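PDB 4GDI: neuraminidase from Influenza A virus, which is a tetrameric, neuraminidase-like surface glycoprotein assigned to the sialidase family, although its diverged putative active site makes sialic acid cleavage uncertain. Local coordinates for residues G99-A104 with L145-S150; T112-N117 with I125-G130; P35-L40 with S88-S93; S78-P83 with S93-P98. One frame throughout, in Å; residues are numbered along the deposited sequence.

Followed from the N terminus, the chain first closes in interaction 3, where the run into strand 39-42 meets the turn 88-93 between strands 78-83 and 94-98. Interaction 4 pairs those two strands and crosses interaction 3, because 78-83 lies inside the first loop while 93-98 carries on from its end; S93 belongs to both contacts. Both are complete before interaction 1 opens at G99. Interaction 1 brings 99-104 against 145-150 and encloses interaction 2, the hairpin 112-117 with 125-130. Interactions 3 and 4 lie in one propeller blade; interaction 2 lies in the next, whose edge strand interaction 1 ties to the connection beyond it. V113 against L79 is one point where these blades pack.

Interaction 1 of 4, residues G99-A104 with L145-S150; sequences GRSSSA and LRLPNS
S102 is held at both its backbone N and its O by N149, and the hydroxyls of S101 and S103 bond to the loop backbone beside it. N149 N donates a hydrogen bond to S102 O over 2.9 Å, almost in line with the carbonyl bond though bent at the hydrogen (131°). S102 N donates to N149 OD1 at 3.0 Å, coming in tilted 30° from the amide carbonyl plane. S101 OG accepts from L147 N (3.0 Å). S103 OG, anti to its backbone N (chi1 -176°), donates to S150 O at 2.8 Å in the carbonyl plane. One water joins S101 OG to L145 O, and another donates to N149 OD1 while accepting from S102 OG, which also bonds Y45. By van der Waals contact, L147 lays CB against S102 N (3.6 Å) and CD1 against S101 O (3.8 Å), and packs further on L114, I125 and V163. R146 forms a salt bridge with E198. Strand 101-106 is an edge strand of its four-stranded propeller blade, and 145-150 belongs to the connection to the next blade. The backbone N and O of S102 at this buried edge are thus satisfied by a loop asparagine, not another strand.

Interaction 2 of 4, residues T112-N117 with I125-G130; sequences TVLVAN and IMIKYG
T112 points OG1 at the edge of the Y129 ring, in its plane, 3.3 Å from CD1. Its CG2, anti to the backbone N, lies beside I127 CG2 at 3.8 Å. The phenol OH of Y129 is bonded to D107. V113 pairs with K128 through two backbone bonds, V113 N to K128 O and K128 N to V113 O, each 2.9 Å. This hairpin forms the two middle strands of a four-stranded antiparallel blade of the propeller. T112, L114 and I127 face L179 of the following blade, while V113, V115 and K128 face L97 of the preceding one. L114 lies alongside I127 and points the same way, with CD2 3.9 Å from I127 CG1; I125 CG2 is a second neighbour of that methyl. V115 forms the next hydrogen-bonded pair with M126, its N donating to M126 O at 3.2 Å. On the same face V115 CG2 meets M126 CG at 3.7 Å, the methionine CG lying between its backbone N and carbonyl carbon (chi1 56°). A116 sets CB against I125 CG1. N117 ND2 bonds to P98 O and lies 3.8 Å from M126 CE; W371 of a second subunit packs on N117, and its P23 on M126.

Interaction 3 of 4, residues P35-L40 with S88-S93; sequences PGDLIL and STLSTS
The run into strand 39-42, D37 to I39, lies against S88-S93, part of the turn linking strands 78-83 and 94-98 in the same propeller blade. One hydrogen bond crosses between them: I39 N donates to S88 O over 2.8 Å, nearly straight at 164° but tilted 34° from the carbonyl plane. S88 O also receives a CA-H contact from L38, and D37 O receives one from T89 CA at 3.4 Å. I39 carries the apolar part. Its CD1, carried outward by an extended chi2 of 179°, enters the turn 3.7 Å from S93 CB and 3.8 Å from T89 O, with L90 CD2 a little farther off. Well apart from it, L38 CD1 lies 3.9 Å from T89 CG2. Bonds within the turn fix its shape: T89 OG1 accepts from S91 N in an ST turn, T92 OG1 accepts from T89 N (2.9 Å), and T89 O takes both T92 N and S93 N. S88 OG is held by T82. At the subunit interface, P35 of a second subunit packs on D37 and L90, and S91 lies against its counterparts in a second and a third subunit. D37 O, buried here, has no hydrogen-bond partner in the model. The one conventional hydrogen bond across the contact, I39 N to S88 O, is thus supplemented by apolar contacts of I39 CD1 and L38 CD1, while hydroxyl and backbone bonds help shape the turn.

Interaction 4 of 4, residues S78-P83 with S93-P98; sequences SLYKTP and SEMILP
Y80 and M95 meet across the strands, with M95 CB over one face of the phenol ring, 4.0 Å from its centroid, 20° off the normal and displaced toward the rim. M95 CG is anti to its backbone N, and the bend at chi3 (-81°) brings CE to 3.2 Å from Y80 OH. The sulfur sits obliquely, SD 5.5 Å from the ring centroid, in a Met-aromatic contact. On the opposite face of the sheet, K81 and E94 run side by side with their opposite charges near but not touching. I96 crosses K81 at about a right angle, its CD1 3.7 Å from K81 CB. T82 OG1 and S93 OG share a short hydrogen bond of 2.5 Å in which either could donate.

The backbone ladder of this antiparallel hairpin sets these positions. K81 and E94 form a hydrogen-bonded pair, K81 N reaching E94 O at 2.9 Å. Beyond them the register slips by one in a classic beta bulge: I96 and L97 both face L79, whose O accepts from I96 N (2.8 Å) and whose N donates to L97 O (2.8 Å).

Farther out, strand 53-64 pairs with the other edge of 78-83, and K81 makes a cation-pi contact with F54. L79 packs on V113 and V115 of the next blade. A second subunit packs on the face bearing Y80 and M95, F28 of that subunit on Y80 and its H25 on M95, whose backbone is also hydrogen-bonded to that neighbour.

Interaction 1 of 4, residues G99-A104 with L145-S150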
loop_
_atom_site.group_PDB
_atom_site.type_symbol
_atom_site.label_atom_id
_atom_site.label_comp_id
_atom_site.label_asym_id
_atom_site.label_seq_id
_atom_site.Cartn_x
_atom_site.Cartn_y
_atom_site.Cartn_z
ATOM N N GLY A 99 -2.644 24.595 2.042
ATOM C CA GLY A 99 -3.517 25.238 3.013
ATOM C C GLY A 99 -2.860 25.496 4.355
ATOM O O GLY A 99 -1.994 24.724 4.780
ATOM N N ARG A 100 -3.279 26.587 5.006
ATOM C CA ARG A 100 -2.788 26.965 6.335
ATOM C C ARG A 100 -3.788 26.549 7.419
ATOM O O ARG A 100 -3.416 26.297 8.568
ATOM C CB ARG A 100 -2.581 28.480 6.421
ATOM C CG ARG A 100 -1.758 29.069 5.282
ATOM C CD ARG A 100 -1.682 30.590 5.396
ATOM N NE ARG A 100 -0.713 31.015 6.397
ATOM C CZ ARG A 100 0.559 31.305 6.138
ATOM N NH1 ARG A 100 1.035 31.227 4.900
ATOM N NH2 ARG A 100 1.360 31.682 7.126
ATOM N N SER A 101 -5.066 26.525 7.049
ATOM C CA SER A 101 -6.090 25.944 7.891
ATOM C C SER A 101 -7.061 25.175 7.005
ATOM O O SER A 101 -7.088 25.353 5.782
ATOM C CB SER A 101 -6.818 27.009 8.708
ATOM O OG SER A 101 -7.553 27.927 7.900
ATOM N N SER A 102 -7.859 24.315 7.614
ATOM C CA SER A 102 -8.715 23.442 6.813
ATOM C C SER A 102 -9.933 22.897 7.536
ATOM O O SER A 102 -10.084 23.025 8.746
ATOM C CB SER A 102 -7.895 22.266 6.282
ATOM O OG SER A 102 -7.762 21.264 7.268
ATOM N N SER A 103 -10.807 22.286 6.751
ATOM C CA SER A 103 -11.888 21.489 7.283
ATOM C C SER A 103 -12.233 20.463 6.222
ATOM O O SER A 103 -12.077 20.724 5.031
ATOM C CB SER A 103 -13.103 22.360 7.583
ATOM O OG SER A 103 -14.128 21.595 8.198
ATOM N N ALA A 104 -12.692 19.297 6.645
ATOM C CA ALA A 104 -13.053 18.257 5.709
ATOM C C ALA A 104 -14.199 17.424 6.258
ATOM O O ALA A 104 -14.387 17.301 7.462
ATOM C CB ALA A 104 -11.840 17.357 5.421
ATOM N N LEU A 145 -8.963 34.692 6.141
ATOM C CA LEU A 145 -10.000 33.693 6.343
ATOM C C LEU A 145 -9.425 32.529 7.141
ATOM O O LEU A 145 -8.270 32.144 6.947
ATOM C CB LEU A 145 -10.564 33.213 5.015
ATOM C CG LEU A 145 -11.332 34.288 4.261
ATOM C CD1 LEU A 145 -11.724 33.766 2.898
ATOM C CD2 LEU A 145 -12.558 34.747 5.044
ATOM N N ARG A 146 -10.240 32.005 8.051
ATOM C CA ARG A 146 -9.813 30.967 8.977
ATOM C C ARG A 146 -10.819 29.825 9.016
ATOM O O ARG A 146 -11.996 30.029 9.300
ATOM C CB ARG A 146 -9.637 31.557 10.383
ATOM C CG ARG A 146 -8.661 32.734 10.409
ATOM C CD ARG A 146 -8.429 33.259 11.803
ATOM N NE ARG A 146 -9.572 33.900 12.450
ATOM C CZ ARG A 146 -10.032 35.120 12.172
ATOM N NH1 ARG A 146 -9.533 35.828 11.163
ATOM N NH2 ARG A 146 -11.029 35.624 12.887
ATOM N N LEU A 147 -10.338 28.631 8.685
ATOM C CA LEU A 147 -11.103 27.399 8.849
ATOM C C LEU A 147 -10.817 26.760 10.214
ATOM O O LEU A 147 -9.736 26.940 10.770
ATOM C CB LEU A 147 -10.779 26.452 7.701
ATOM C CG LEU A 147 -11.376 26.959 6.382
ATOM C CD1 LEU A 147 -10.711 26.368 5.118
ATOM C CD2 LEU A 147 -12.864 26.652 6.375
ATOM N N PRO A 148 -11.783 26.002 10.759
ATOM C CA PRO A 148 -11.656 25.635 12.178
ATOM C C PRO A 148 -10.734 24.460 12.532
ATOM O O PRO A 148 -10.557 24.184 13.722
ATOM C CB PRO A 148 -13.089 25.293 12.570
ATOM C CG PRO A 148 -13.726 24.823 11.300
ATOM C CD PRO A 148 -13.088 25.611 10.195
ATOM N N ASN A 149 -10.152 23.791 11.544
ATOM C CA ASN A 149 -9.285 22.647 11.805
ATOM C C ASN A 149 -10.012 21.574 12.604
ATOM O O ASN A 149 -9.512 21.037 13.583
ATOM C CB ASN A 149 -7.990 23.098 12.487
ATOM C CG ASN A 149 -7.316 24.216 11.730
ATOM O OD1 ASN A 149 -7.048 24.096 10.527
ATOM N ND2 ASN A 149 -7.093 25.330 12.403
ATOM N N SER A 150 -11.220 21.284 12.153
ATOM C CA SER A 150 -12.015 20.196 12.687
ATOM C C SER A 150 -12.987 19.830 11.577
ATOM O O SER A 150 -13.188 20.620 10.657
ATOM C CB SER A 150 -12.784 20.661 13.916
ATOM O OG SER A 150 -13.296 19.574 14.663
HETATM O O HOH W 1 -6.216 30.323 7.741
HETATM O O HOH W 2 -6.157 21.903 9.291
#

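Interaction 2 of 4, residues T112-N117 with I125-G130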
loop_
_atom_site.group_PDB
_atom_site.type_symbol
_atom_site.label_atom_id
_atom_site.label_comp_id
_atom_site.label_asym_id
_atom_site.label_seq_id
_atom_site.Cartn_x
_atom_site.Cartn_y
_atom_site.Cartn_z
ATOM N N THR A 112 -15.786 16.559 0.857
ATOM C CA THR A 112 -15.658 18.002 0.720
ATOM C C THR A 112 -14.471 18.447 1.583
ATOM O O THR A 112 -14.392 18.112 2.769
ATOM C CB THR A 112 -16.912 18.736 1.207
ATOM O OG1 THR A 112 -18.058 18.286 0.472
ATOM C CG2 THR A 112 -16.760 20.227 1.036
ATOM N N VAL A 113 -13.555 19.187 0.978
ATOM C CA VAL A 113 -12.368 19.679 1.663
ATOM C C VAL A 113 -12.281 21.177 1.443
ATOM O O VAL A 113 -12.421 21.637 0.321
ATOM C CB VAL A 113 -11.079 19.030 1.096
ATOM C CG1 VAL A 113 -9.839 19.652 1.736
ATOM C CG2 VAL A 113 -11.101 17.509 1.284
ATOM N N LEU A 114 -12.070 21.929 2.515
ATOM C CA LEU A 114 -11.831 23.360 2.424
ATOM C C LEU A 114 -10.448 23.702 2.970
ATOM O O LEU A 114 -10.012 23.165 4.001
ATOM C CB LEU A 114 -12.885 24.140 3.217
ATOM C CG LEU A 114 -14.371 23.992 2.842
ATOM C CD1 LEU A 114 -15.033 22.841 3.612
ATOM C CD2 LEU A 114 -15.080 25.303 3.120
ATOM N N VAL A 115 -9.756 24.595 2.281
ATOM C CA VAL A 115 -8.469 25.103 2.762
ATOM C C VAL A 115 -8.405 26.613 2.620
ATOM O O VAL A 115 -9.015 27.195 1.708
ATOM C CB VAL A 115 -7.267 24.514 1.994
ATOM C CG1 VAL A 115 -7.054 23.039 2.336
ATOM C CG2 VAL A 115 -7.450 24.704 0.505
ATOM N N ALA A 116 -7.629 27.244 3.497
ATOM C CA ALA A 116 -7.409 28.678 3.409
ATOM C C ALA A 116 -5.952 28.936 3.067
ATOM O O ALA A 116 -5.063 28.266 3.593
ATOM C CB ALA A 116 -7.787 29.349 4.710
ATOM N N ASN A 117 -5.717 29.869 2.142
ATOM C CA ASN A 117 -4.360 30.256 1.749
ATOM C C ASN A 117 -4.245 31.774 1.614
ATOM O O ASN A 117 -5.249 32.478 1.482
ATOM C CB ASN A 117 -3.965 29.620 0.414
ATOM C CG ASN A 117 -3.678 28.132 0.530
ATOM O OD1 ASN A 117 -2.583 27.717 0.916
ATOM N ND2 ASN A 117 -4.665 27.326 0.184
ATOM N N ILE A 125 -10.423 31.116 0.337
ATOM C CA ILE A 125 -10.743 29.729 0.583
ATOM C C ILE A 125 -11.090 29.059 -0.739
ATOM O O ILE A 125 -11.721 29.679 -1.610
ATOM C CB ILE A 125 -11.894 29.609 1.624
ATOM C CG1 ILE A 125 -11.318 29.813 3.028
ATOM C CG2 ILE A 125 -12.596 28.249 1.519
ATOM C CD1 ILE A 125 -12.371 29.995 4.134
ATOM N N MET A 126 -10.631 27.819 -0.915
ATOM C CA MET A 126 -11.122 27.000 -2.013
ATOM C C MET A 126 -11.691 25.691 -1.483
ATOM O O MET A 126 -11.281 25.178 -0.427
ATOM C CB MET A 126 -10.057 26.759 -3.095
ATOM C CG MET A 126 -8.773 26.141 -2.637
ATOM S SD MET A 126 -7.545 25.954 -3.979
ATOM C CE MET A 126 -6.093 25.805 -2.948
ATOM N N ILE A 127 -12.667 25.179 -2.221
ATOM C CA ILE A 127 -13.407 23.998 -1.833
ATOM C C ILE A 127 -13.245 22.977 -2.932
ATOM O O ILE A 127 -13.358 23.298 -4.122
ATOM C CB ILE A 127 -14.900 24.323 -1.649
ATOM C CG1 ILE A 127 -15.041 25.539 -0.729
ATOM C CG2 ILE A 127 -15.652 23.109 -1.114
ATOM C CD1 ILE A 127 -16.467 25.979 -0.502
ATOM N N LYS A 128 -12.962 21.749 -2.523
ATOM C CA LYS A 128 -12.855 20.622 -3.439
ATOM C C LYS A 128 -13.924 19.594 -3.084
ATOM O O LYS A 128 -14.126 19.276 -1.902
ATOM C CB LYS A 128 -11.456 20.018 -3.309
ATOM C CG LYS A 128 -11.004 19.142 -4.455
ATOM C CD LYS A 128 -9.526 18.813 -4.275
ATOM C CE LYS A 128 -9.069 17.654 -5.156
ATOM N NZ LYS A 128 -7.757 17.094 -4.709
ATOM N N TYR A 129 -14.632 19.097 -4.092
ATOM C CA TYR A 129 -15.577 18.007 -3.885
ATOM C C TYR A 129 -15.088 16.859 -4.763
ATOM O O TYR A 129 -14.999 17.000 -5.975
ATOM C CB TYR A 129 -16.996 18.436 -4.266
ATOM C CG TYR A 129 -18.046 17.429 -3.902
ATOM C CD1 TYR A 129 -18.390 17.212 -2.580
ATOM C CD2 TYR A 129 -18.701 16.690 -4.879
ATOM C CE1 TYR A 129 -19.350 16.294 -2.236
ATOM C CE2 TYR A 129 -19.668 15.768 -4.544
ATOM C CZ TYR A 129 -19.986 15.571 -3.226
ATOM O OH TYR A 129 -20.939 14.646 -2.881
ATOM N N GLY A 130 -14.749 15.731 -4.157
ATOM C CA GLY A 130 -14.007 14.705 -4.873
ATOM C C GLY A 130 -12.704 15.250 -5.447
ATOM O O GLY A 130 -11.914 15.879 -4.732
#

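Interaction 3 of 4, residues P35-L40 with S88-S93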
loop_
_atom_site.group_PDB
_atom_site.type_symbol
_atom_site.label_atom_id
_atom_site.label_comp_id
_atom_site.label_asym_id
_atom_site.label_seq_id
_atom_site.Cartn_x
_atom_site.Cartn_y
_atom_site.Cartn_z
ATOM N N PRO A 35 11.193 7.995 14.484
ATOM C CA PRO A 35 11.803 7.439 13.279
ATOM C C PRO A 35 11.941 8.493 12.189
ATOM O O PRO A 35 11.270 9.521 12.252
ATOM C CB PRO A 35 10.822 6.335 12.862
ATOM C CG PRO A 35 9.517 6.722 13.478
ATOM C CD PRO A 35 9.850 7.446 14.747
ATOM N N GLY A 36 12.824 8.253 11.222
ATOM C CA GLY A 36 13.003 9.173 10.109
ATOM C C GLY A 36 11.858 9.088 9.114
ATOM O O GLY A 36 11.133 8.096 9.082
ATOM N N ASP A 37 11.690 10.133 8.308
ATOM C CA ASP A 37 10.680 10.143 7.247
ATOM C C ASP A 37 9.265 10.172 7.805
ATOM O O ASP A 37 8.306 9.755 7.147
ATOM C CB ASP A 37 10.865 8.947 6.309
ATOM C CG ASP A 37 12.081 9.102 5.405
ATOM O OD1 ASP A 37 12.340 10.237 4.952
ATOM O OD2 ASP A 37 12.780 8.096 5.155
ATOM N N LEU A 38 9.136 10.679 9.023
ATOM C CA LEU A 38 7.830 10.933 9.601
ATOM C C LEU A 38 7.438 12.343 9.203
ATOM O O LEU A 38 8.257 13.261 9.255
ATOM C CB LEU A 38 7.905 10.821 11.114
ATOM C CG LEU A 38 6.777 10.146 11.881
ATOM C CD1 LEU A 38 6.621 8.704 11.455
ATOM C CD2 LEU A 38 7.073 10.236 13.366
ATOM N N ILE A 39 6.194 12.515 8.780
ATOM C CA ILE A 39 5.673 13.842 8.492
ATOM C C ILE A 39 5.118 14.447 9.778
ATOM O O ILE A 39 4.176 13.917 10.369
ATOM C CB ILE A 39 4.579 13.783 7.426
ATOM C CG1 ILE A 39 5.123 13.077 6.178
ATOM C CG2 ILE A 39 4.071 15.192 7.117
ATOM C CD1 ILE A 39 4.119 12.948 5.054
ATOM N N LEU A 40 5.717 15.552 10.204
ATOM C CA LEU A 40 5.318 16.235 11.426
ATOM C C LEU A 40 4.082 17.085 11.187
ATOM O O LEU A 40 4.015 17.845 10.213
ATOM C CB LEU A 40 6.462 17.119 11.921
ATOM C CG LEU A 40 7.740 16.332 12.254
ATOM C CD1 LEU A 40 8.812 17.273 12.719
ATOM C CD2 LEU A 40 7.450 15.278 13.308
ATOM N N SER A 88 2.115 8.776 10.139
ATOM C CA SER A 88 2.208 9.645 8.975
ATOM C C SER A 88 3.632 9.655 8.395
ATOM O O SER A 88 4.554 10.263 8.940
ATOM C CB SER A 88 1.743 11.056 9.340
ATOM O OG SER A 88 0.334 11.095 9.599
ATOM N N THR A 89 3.797 8.943 7.293
ATOM C CA THR A 89 5.067 8.880 6.592
ATOM C C THR A 89 4.824 9.136 5.115
ATOM O O THR A 89 3.683 9.201 4.672
ATOM C CB THR A 89 5.681 7.485 6.687
ATOM O OG1 THR A 89 4.931 6.599 5.841
ATOM C CG2 THR A 89 5.666 6.980 8.125
ATOM N N LEU A 90 5.907 9.227 4.353
ATOM C CA LEU A 90 5.830 9.479 2.922
ATOM C C LEU A 90 5.078 8.391 2.165
ATOM O O LEU A 90 4.538 8.639 1.089
ATOM C CB LEU A 90 7.238 9.598 2.346
ATOM C CG LEU A 90 8.016 10.836 2.773
ATOM C CD1 LEU A 90 9.408 10.781 2.162
ATOM C CD2 LEU A 90 7.269 12.111 2.356
ATOM N N SER A 91 5.051 7.188 2.722
ATOM C CA SER A 91 4.378 6.065 2.078
ATOM C C SER A 91 2.899 5.978 2.454
ATOM O O SER A 91 2.100 5.418 1.709
ATOM C CB SER A 91 5.056 4.743 2.467
ATOM O OG SER A 91 6.460 4.820 2.317
ATOM N N THR A 92 2.534 6.503 3.618
ATOM C CA THR A 92 1.190 6.302 4.139
ATOM C C THR A 92 0.302 7.544 4.048
ATOM O O THR A 92 -0.899 7.458 4.264
ATOM C CB THR A 92 1.246 5.905 5.621
ATOM O OG1 THR A 92 1.855 6.971 6.360
ATOM C CG2 THR A 92 2.048 4.637 5.806
ATOM N N SER A 93 0.899 8.700 3.776
ATOM C CA SER A 93 0.178 9.969 3.845
ATOM C C SER A 93 -0.008 10.547 2.462
ATOM O O SER A 93 0.885 10.460 1.626
ATOM C CB SER A 93 0.943 10.991 4.706
ATOM O OG SER A 93 1.063 10.549 6.046
#

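Interaction 4 of 4, residues S78-P83 with S93-P98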
loop_
_atom_site.group_PDB
_atom_site.type_symbol
_atom_site.label_atom_id
_atom_site.label_comp_id
_atom_site.label_asym_id
_atom_site.label_seq_id
_atom_site.Cartn_x
_atom_site.Cartn_y
_atom_site.Cartn_z
ATOM N N SER A 78 0.816 22.647 3.417
ATOM C CA SER A 78 -0.146 21.790 2.726
ATOM C C SER A 78 -0.870 20.853 3.687
ATOM O O SER A 78 -0.310 20.380 4.686
ATOM C CB SER A 78 0.557 20.978 1.634
ATOM O OG SER A 78 0.982 21.817 0.565
ATOM N N LEU A 79 -2.133 20.608 3.362
ATOM C CA LEU A 79 -2.977 19.664 4.064
ATOM C C LEU A 79 -2.732 18.236 3.556
ATOM O O LEU A 79 -2.706 17.996 2.343
ATOM C CB LEU A 79 -4.439 20.045 3.800
ATOM C CG LEU A 79 -5.498 19.061 4.272
ATOM C CD1 LEU A 79 -5.594 19.065 5.807
ATOM C CD2 LEU A 79 -6.839 19.406 3.613
ATOM N N TYR A 80 -2.601 17.300 4.490
ATOM C CA TYR A 80 -2.379 15.885 4.201
ATOM C C TYR A 80 -3.426 15.079 4.943
ATOM O O TYR A 80 -4.050 15.575 5.879
ATOM C CB TYR A 80 -1.012 15.403 4.729
ATOM C CG TYR A 80 0.207 15.871 3.976
ATOM C CD1 TYR A 80 0.574 17.211 3.969
ATOM C CD2 TYR A 80 1.021 14.961 3.304
ATOM C CE1 TYR A 80 1.707 17.635 3.288
ATOM C CE2 TYR A 80 2.156 15.374 2.621
ATOM C CZ TYR A 80 2.490 16.711 2.612
ATOM O OH TYR A 80 3.622 17.122 1.945
ATOM N N LYS A 81 -3.599 13.824 4.547
ATOM C CA LYS A 81 -4.367 12.898 5.354
ATOM C C LYS A 81 -3.722 11.525 5.388
ATOM O O LYS A 81 -3.074 11.082 4.428
ATOM C CB LYS A 81 -5.818 12.804 4.892
ATOM C CG LYS A 81 -6.065 11.928 3.685
ATOM C CD LYS A 81 -7.549 11.582 3.596
ATOM C CE LYS A 81 -7.908 10.923 2.269
ATOM N NZ LYS A 81 -9.218 10.199 2.353
ATOM N N THR A 82 -3.907 10.873 6.524
ATOM C CA THR A 82 -3.322 9.571 6.816
ATOM C C THR A 82 -4.385 8.693 7.479
ATOM O O THR A 82 -5.121 9.172 8.346
ATOM C CB THR A 82 -2.151 9.736 7.825
ATOM O OG1 THR A 82 -1.152 10.582 7.251
ATOM C CG2 THR A 82 -1.534 8.396 8.174
ATOM N N PRO A 83 -4.466 7.409 7.095
ATOM C CA PRO A 83 -5.366 6.494 7.816
ATOM C C PRO A 83 -5.043 6.465 9.300
ATOM O O PRO A 83 -3.877 6.421 9.685
ATOM C CB PRO A 83 -5.086 5.127 7.171
ATOM C CG PRO A 83 -4.545 5.439 5.829
ATOM C CD PRO A 83 -3.781 6.739 5.976
ATOM N N SER A 93 0.899 8.700 3.776
ATOM C CA SER A 93 0.178 9.969 3.845
ATOM C C SER A 93 -0.008 10.547 2.462
ATOM O O SER A 93 0.885 10.460 1.626
ATOM C CB SER A 93 0.943 10.991 4.706
ATOM O OG SER A 93 1.063 10.549 6.046
ATOM N N GLU A 94 -1.175 11.134 2.227
ATOM C CA GLU A 94 -1.486 11.726 0.933
ATOM C C GLU A 94 -1.551 13.239 1.079
ATOM O O GLU A 94 -2.212 13.748 1.975
ATOM C CB GLU A 94 -2.832 11.194 0.446
ATOM C CG GLU A 94 -3.434 11.933 -0.713
ATOM C CD GLU A 94 -4.812 11.413 -1.084
ATOM O OE1 GLU A 94 -5.321 10.526 -0.368
ATOM O OE2 GLU A 94 -5.382 11.897 -2.088
ATOM N N MET A 95 -0.867 13.959 0.200
ATOM C CA MET A 95 -1.009 15.410 0.152
ATOM C C MET A 95 -2.295 15.740 -0.609
ATOM O O MET A 95 -2.505 15.240 -1.703
ATOM C CB MET A 95 0.197 16.057 -0.526
ATOM C CG MET A 95 0.101 17.577 -0.592
ATOM S SD MET A 95 1.237 18.295 -1.805
ATOM C CE MET A 95 2.775 18.337 -0.907
ATOM N N ILE A 96 -3.159 16.563 -0.017
ATOM C CA ILE A 96 -4.475 16.852 -0.595
ATOM C C ILE A 96 -4.548 18.196 -1.322
ATOM O O ILE A 96 -4.957 18.251 -2.480
ATOM C CB ILE A 96 -5.577 16.824 0.482
ATOM C CG1 ILE A 96 -5.677 15.421 1.104
ATOM C CG2 ILE A 96 -6.926 17.212 -0.130
ATOM C CD1 ILE A 96 -6.593 15.349 2.287
ATOM N N LEU A 97 -4.187 19.272 -0.624
ATOM C CA LEU A 97 -4.223 20.637 -1.158
ATOM C C LEU A 97 -3.243 21.495 -0.364
ATOM O O LEU A 97 -2.902 21.152 0.765
ATOM C CB LEU A 97 -5.627 21.250 -1.013
ATOM C CG LEU A 97 -6.742 20.882 -2.002
ATOM C CD1 LEU A 97 -8.037 21.426 -1.491
ATOM C CD2 LEU A 97 -6.480 21.425 -3.411
ATOM N N PRO A 98 -2.799 22.623 -0.939
ATOM C CA PRO A 98 -2.093 23.617 -0.125
ATOM C C PRO A 98 -3.079 24.283 0.829
ATOM O O PRO A 98 -4.235 24.491 0.449
ATOM C CB PRO A 98 -1.589 24.637 -1.154
ATOM C CG PRO A 98 -2.462 24.457 -2.334
ATOM C CD PRO A 98 -2.893 23.027 -2.356
#